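Local atomic coordinates of Ras GTPase-activating-like protein IQGAP2 (Homo sapiens, PDB entry 5CJP), a protein that belongs to the Ras GTPase-activator family and, as in related IQGAPs, probably binds the GTP-loaded form of Rho-family GTPases such as Cdc42 without stimulating hydrolysis. Residues Leu64-Lys69 / Glu316-Phe321; Leu20-Pro25 / Val336-Ile341. One frame throughout, in Å; residues are numbered along the deposited sequence.

Interaction 1: Leu64-Lys69 / Glu316-Phe321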
# COMPACT_ATOMS: atom_id res chain seq x y z
N LEU E 64 16.24 -21.94 -0.28
CA LEU E 64 14.96 -22.30 -0.86
C LEU E 64 15.18 -23.45 -1.84
O LEU E 64 14.34 -24.35 -1.95
CB LEU E 64 14.35 -21.10 -1.57
CG LEU E 64 13.06 -21.34 -2.33
CD1 LEU E 64 12.03 -21.96 -1.40
CD2 LEU E 64 12.58 -20.03 -2.90
N LEU E 65 16.30 -23.40 -2.56
CA LEU E 65 16.62 -24.47 -3.51
C LEU E 65 16.83 -25.77 -2.76
O LEU E 65 16.38 -26.82 -3.19
CB LEU E 65 17.88 -24.13 -4.33
CG LEU E 65 17.69 -23.11 -5.46
CD1 LEU E 65 19.02 -22.70 -6.06
CD2 LEU E 65 16.75 -23.69 -6.50
N LYS E 66 17.51 -25.70 -1.62
CA LYS E 66 17.74 -26.91 -0.85
C LYS E 66 16.44 -27.40 -0.27
O LYS E 66 16.24 -28.60 -0.11
CB LYS E 66 18.76 -26.65 0.25
CG LYS E 66 20.07 -26.11 -0.30
CD LYS E 66 20.72 -27.10 -1.28
CE LYS E 66 21.17 -28.37 -0.55
NZ LYS E 66 22.09 -29.18 -1.40
N LEU E 67 15.54 -26.47 0.03
CA LEU E 67 14.24 -26.84 0.58
C LEU E 67 13.49 -27.60 -0.52
O LEU E 67 12.96 -28.69 -0.30
CB LEU E 67 13.46 -25.59 0.97
CG LEU E 67 12.14 -25.69 1.74
CD1 LEU E 67 11.02 -25.29 0.85
CD2 LEU E 67 11.96 -27.09 2.30
N PHE E 68 13.46 -27.02 -1.71
CA PHE E 68 12.80 -27.65 -2.85
C PHE E 68 13.37 -29.04 -3.10
O PHE E 68 12.62 -30.02 -3.26
CB PHE E 68 13.00 -26.81 -4.12
CG PHE E 68 12.12 -25.61 -4.17
CD1 PHE E 68 12.41 -24.56 -5.04
CD2 PHE E 68 10.97 -25.53 -3.37
CE1 PHE E 68 11.57 -23.45 -5.12
CE2 PHE E 68 10.13 -24.42 -3.44
CZ PHE E 68 10.43 -23.38 -4.32
N LYS E 69 14.70 -29.13 -3.12
CA LYS E 69 15.38 -30.39 -3.36
C LYS E 69 14.97 -31.51 -2.40
O LYS E 69 14.44 -32.55 -2.82
CB LYS E 69 16.89 -30.20 -3.28
CG LYS E 69 17.65 -31.39 -3.82
CD LYS E 69 19.13 -31.34 -3.51
CE LYS E 69 19.39 -31.81 -2.09
NZ LYS E 69 20.85 -32.05 -1.84
N GLU E 316 25.72 -27.58 -9.24
CA GLU E 316 24.96 -27.65 -8.00
C GLU E 316 24.97 -26.21 -7.47
O GLU E 316 25.87 -25.43 -7.79
CB GLU E 316 25.62 -28.60 -7.00
CG GLU E 316 25.49 -30.10 -7.32
CD GLU E 316 24.05 -30.62 -7.23
OE1 GLU E 316 23.45 -30.61 -6.13
OE2 GLU E 316 23.52 -31.06 -8.27
N PRO E 317 23.97 -25.83 -6.67
CA PRO E 317 23.90 -24.48 -6.12
C PRO E 317 25.11 -24.03 -5.32
O PRO E 317 25.48 -22.85 -5.35
CB PRO E 317 22.60 -24.50 -5.31
CG PRO E 317 22.38 -25.97 -5.04
CD PRO E 317 22.77 -26.60 -6.32
N GLU E 318 25.74 -24.97 -4.61
CA GLU E 318 26.94 -24.63 -3.84
C GLU E 318 27.99 -24.07 -4.79
O GLU E 318 28.67 -23.11 -4.48
CB GLU E 318 27.51 -25.86 -3.14
CG GLU E 318 26.64 -26.43 -2.03
CD GLU E 318 25.45 -27.19 -2.55
OE1 GLU E 318 25.37 -27.40 -3.78
OE2 GLU E 318 24.59 -27.59 -1.72
N GLU E 319 28.11 -24.66 -5.97
CA GLU E 319 29.08 -24.17 -6.94
C GLU E 319 28.51 -23.00 -7.75
O GLU E 319 29.18 -21.98 -7.92
CB GLU E 319 29.52 -25.30 -7.88
CG GLU E 319 29.76 -26.65 -7.20
CD GLU E 319 30.46 -26.50 -5.86
OE1 GLU E 319 31.38 -25.65 -5.77
OE2 GLU E 319 30.09 -27.22 -4.91
N LYS E 320 27.27 -23.13 -8.22
CA LYS E 320 26.67 -22.06 -9.02
C LYS E 320 26.85 -20.69 -8.35
O LYS E 320 27.24 -19.72 -9.00
CB LYS E 320 25.20 -22.35 -9.27
CG LYS E 320 24.55 -21.44 -10.29
CD LYS E 320 25.18 -21.56 -11.66
CE LYS E 320 24.43 -20.69 -12.65
NZ LYS E 320 25.14 -20.54 -13.96
N PHE E 321 26.53 -20.60 -7.07
CA PHE E 321 26.76 -19.37 -6.34
C PHE E 321 27.97 -19.79 -5.50
O PHE E 321 27.95 -20.86 -4.89
CB PHE E 321 25.60 -19.04 -5.39
CG PHE E 321 24.22 -19.29 -5.97
CD1 PHE E 321 23.92 -18.98 -7.29
CD2 PHE E 321 23.20 -19.75 -5.14
CE1 PHE E 321 22.62 -19.12 -7.78
CE2 PHE E 321 21.88 -19.89 -5.61
CZ PHE E 321 21.59 -19.57 -6.93
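Leu-65 and Lys-66, one after the other on helix 58-79, reach across to the short helix 317-320 and make two side-by-side contacts, one apolar and one ionic. Leu-65 has CG anti to the carbonyl carbon (chi1 -77°), and its CD1 methyl does the touching. This methyl lies 4.1 Å from CB of Pro-317 and 4.0 Å from CE2 of Phe-321, so that a single branch touches both the proline ring and the phenyl ring. Both cross the leucine obliquely. Pro-317 is the first residue of the short helix and Phe-321 the first to leave it, with Phe-321 N still bonded to Pro-317 O; this turn places the two rings on the same side, facing the leucine. Tyr-62, Tyr-200 and Tyr-204 also pack against Pro-317.

Lys-66 starts out across the line between the segments, but bends at chi2 and chi3 bring its end toward the short helix. Its CD passes 4.3 Å from CG of Pro-317 before NZ forms a salt bridge with Glu-318, 3.0 Å from OE2. The lysine meets the glutamate chain at about a right angle, and NZ sits on the syn lone pair of OE2. The same oxygen is hydrogen-bonded to Tyr-62 OH, so OE2 is gripped by two partners. Glu-316, in the N-cap position, keeps its OE1 5.1 Å from Lys-66 NZ and could add a longer-range attraction, although its carboxylate is held by Tyr-204 and Lys-207.

The one-turn helix 317-320, late in the chain, thus docks on helix 58-79 through buried Leu-65, Pro-317 and Phe-321, with the Lys-66/Glu-318 salt bridge at the side, and joins the chain after the helical bundle back to the all-helical Ras GTPase-activator fold.

Interaction 2: Leu20-Pro25 / Val336-Ile341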
# COMPACT_ATOMS: atom_id res chain seq x y z
N LEU E 20 5.68 -17.28 11.17
CA LEU E 20 6.47 -18.01 10.19
C LEU E 20 6.61 -17.24 8.88
O LEU E 20 7.68 -17.23 8.27
CB LEU E 20 5.83 -19.37 9.94
CG LEU E 20 5.85 -20.28 11.18
CD1 LEU E 20 5.26 -21.65 10.84
CD2 LEU E 20 7.29 -20.42 11.67
N LEU E 21 5.55 -16.58 8.44
CA LEU E 21 5.63 -15.81 7.20
C LEU E 21 6.76 -14.80 7.20
O LEU E 21 7.44 -14.64 6.19
CB LEU E 21 4.32 -15.07 6.95
CG LEU E 21 3.33 -15.77 6.04
CD1 LEU E 21 2.06 -14.94 5.96
CD2 LEU E 21 3.93 -15.96 4.67
N GLN E 22 6.97 -14.12 8.33
CA GLN E 22 8.01 -13.10 8.47
C GLN E 22 9.34 -13.58 9.02
O GLN E 22 10.39 -13.00 8.75
CB GLN E 22 7.51 -11.98 9.40
CG GLN E 22 6.25 -11.27 8.92
CD GLN E 22 5.57 -10.47 10.02
OE1 GLN E 22 6.08 -9.42 10.46
NE2 GLN E 22 4.43 -10.95 10.47
N THR E 23 9.30 -14.65 9.79
CA THR E 23 10.48 -15.12 10.48
C THR E 23 11.08 -16.42 9.99
O THR E 23 12.29 -16.66 10.17
CB THR E 23 10.15 -15.24 12.00
OG1 THR E 23 9.78 -13.95 12.48
CG2 THR E 23 11.32 -15.71 12.79
N ASN E 24 10.25 -17.25 9.36
CA ASN E 24 10.71 -18.54 8.90
C ASN E 24 9.86 -19.08 7.74
O ASN E 24 9.17 -20.09 7.87
CB ASN E 24 10.68 -19.48 10.10
CG ASN E 24 11.38 -20.79 9.84
OD1 ASN E 24 11.96 -21.00 8.77
ND2 ASN E 24 11.33 -21.68 10.83
N PRO E 25 9.89 -18.38 6.60
CA PRO E 25 9.10 -18.84 5.44
C PRO E 25 9.52 -20.21 4.92
O PRO E 25 8.69 -20.99 4.43
CB PRO E 25 9.29 -17.71 4.41
CG PRO E 25 10.55 -16.98 4.87
CD PRO E 25 10.52 -17.07 6.36
N VAL E 336 14.62 -10.62 16.94
CA VAL E 336 13.65 -10.40 15.88
C VAL E 336 12.32 -9.82 16.38
O VAL E 336 11.82 -10.18 17.44
CB VAL E 336 13.42 -11.71 15.06
CG1 VAL E 336 13.60 -12.92 15.94
CG2 VAL E 336 12.01 -11.71 14.45
N ILE E 337 11.79 -8.91 15.57
CA ILE E 337 10.54 -8.23 15.81
C ILE E 337 9.60 -8.65 14.66
O ILE E 337 10.06 -8.87 13.54
CB ILE E 337 10.74 -6.70 15.74
CG1 ILE E 337 11.32 -6.18 17.05
CG2 ILE E 337 9.46 -6.01 15.44
CD1 ILE E 337 12.69 -6.70 17.30
N TYR E 338 8.30 -8.77 14.91
CA TYR E 338 7.38 -9.13 13.85
C TYR E 338 5.95 -8.65 14.09
O TYR E 338 5.58 -8.22 15.17
CB TYR E 338 7.41 -10.64 13.60
CG TYR E 338 6.80 -11.48 14.71
CD1 TYR E 338 5.53 -12.05 14.56
CD2 TYR E 338 7.50 -11.71 15.90
CE1 TYR E 338 4.98 -12.84 15.57
CE2 TYR E 338 6.96 -12.50 16.91
CZ TYR E 338 5.71 -13.06 16.74
OH TYR E 338 5.19 -13.85 17.75
N ILE E 339 5.14 -8.77 13.05
CA ILE E 339 3.77 -8.32 13.08
C ILE E 339 2.79 -9.47 13.28
O ILE E 339 2.76 -10.42 12.50
CB ILE E 339 3.47 -7.62 11.75
CG1 ILE E 339 4.28 -6.31 11.69
CG2 ILE E 339 1.98 -7.49 11.53
CD1 ILE E 339 3.96 -5.37 12.80
N SER E 340 1.95 -9.39 14.31
CA SER E 340 1.00 -10.47 14.57
C SER E 340 -0.43 -9.95 14.87
O SER E 340 -0.72 -8.75 14.76
CB SER E 340 1.53 -11.31 15.76
OG SER E 340 0.84 -12.55 15.89
N ILE E 341 -1.31 -10.87 15.23
CA ILE E 341 -2.69 -10.55 15.58
C ILE E 341 -2.80 -10.76 17.09
O ILE E 341 -2.03 -11.52 17.66
CB ILE E 341 -3.67 -11.51 14.92
CG1 ILE E 341 -3.83 -11.18 13.45
CG2 ILE E 341 -5.03 -11.40 15.55
CD1 ILE E 341 -4.67 -12.22 12.80
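Gln-22, in the last turn of helix 7-23, uses its side-chain amide to grip both backbone polar groups of Ile-339. The chain leaves the helix with CG anti to the carbonyl carbon and runs extended to its end, which carries the amide to strand 337-343. OE1 accepts from Ile-339 N at 2.8 Å, with an N-H...O angle of 162°, while NE2 donates to Ile-339 O at 2.7 Å. Each bond falls on a lone pair in the plane of its acceptor carbonyl, and Ile-339 O lies nearly in the plane of the glutamine amide, so the paired bonds fix the rotation of that group. NE2 is also hydrogen-bonded to Phe-18 O, which ties the amide back to its own helix.

Beside this pair of bonds, OE1 rests 3.6 Å from CB of Tyr-338. The tyrosine side chain sets out toward the helix, but its ring leads away, with CG in the crowded position between backbone N and carbonyl carbon (chi1 70°), and meets the ring of Tyr-19 at an interplanar angle of about 60°. Thr-23 adds the second-largest buried surface: its OG1 approaches CG2 of Val-336 tip to tip at 3.7 Å, a van der Waals contact. An alanine in place of Gln-22 would remove both amide bonds to Ile-339, and would probably loosen the strand from the end of the helix.

Residues 337-341 pair in an antiparallel ladder with a strand of the second subunit, and Gln-22 and Ile-339 also pack on aromatic side chains of the chain of another protein. Bidentate recognition of one residue's N-H and C=O by a glutamine mimics the backbone pairing of a beta strand, and here it docks a helix end to a strand of an intersubunit sheet.

Overall arrangement
Interactions 1 and 2 do not touch: their centres are 24 Å apart and their nearest atoms about 6 Å apart. Both fasten segments from late in the chain to N-terminal helices, and the 64-69/316-321 contact falls within the span of chain between residues 25 and 336. The side chain of Phe-321 lies about 9 Å, and that of Gln-22 about 10 Å, from a bound GTP, near it without touching. Neither residue belongs to the pocket formed by Asn-57, Arg-59, Glu-60 and Tyr-326. Each contact also borders a chain of another protein, consistent with a GTPase-binding surface, while the strand of interaction 2 also pairs with the second subunit.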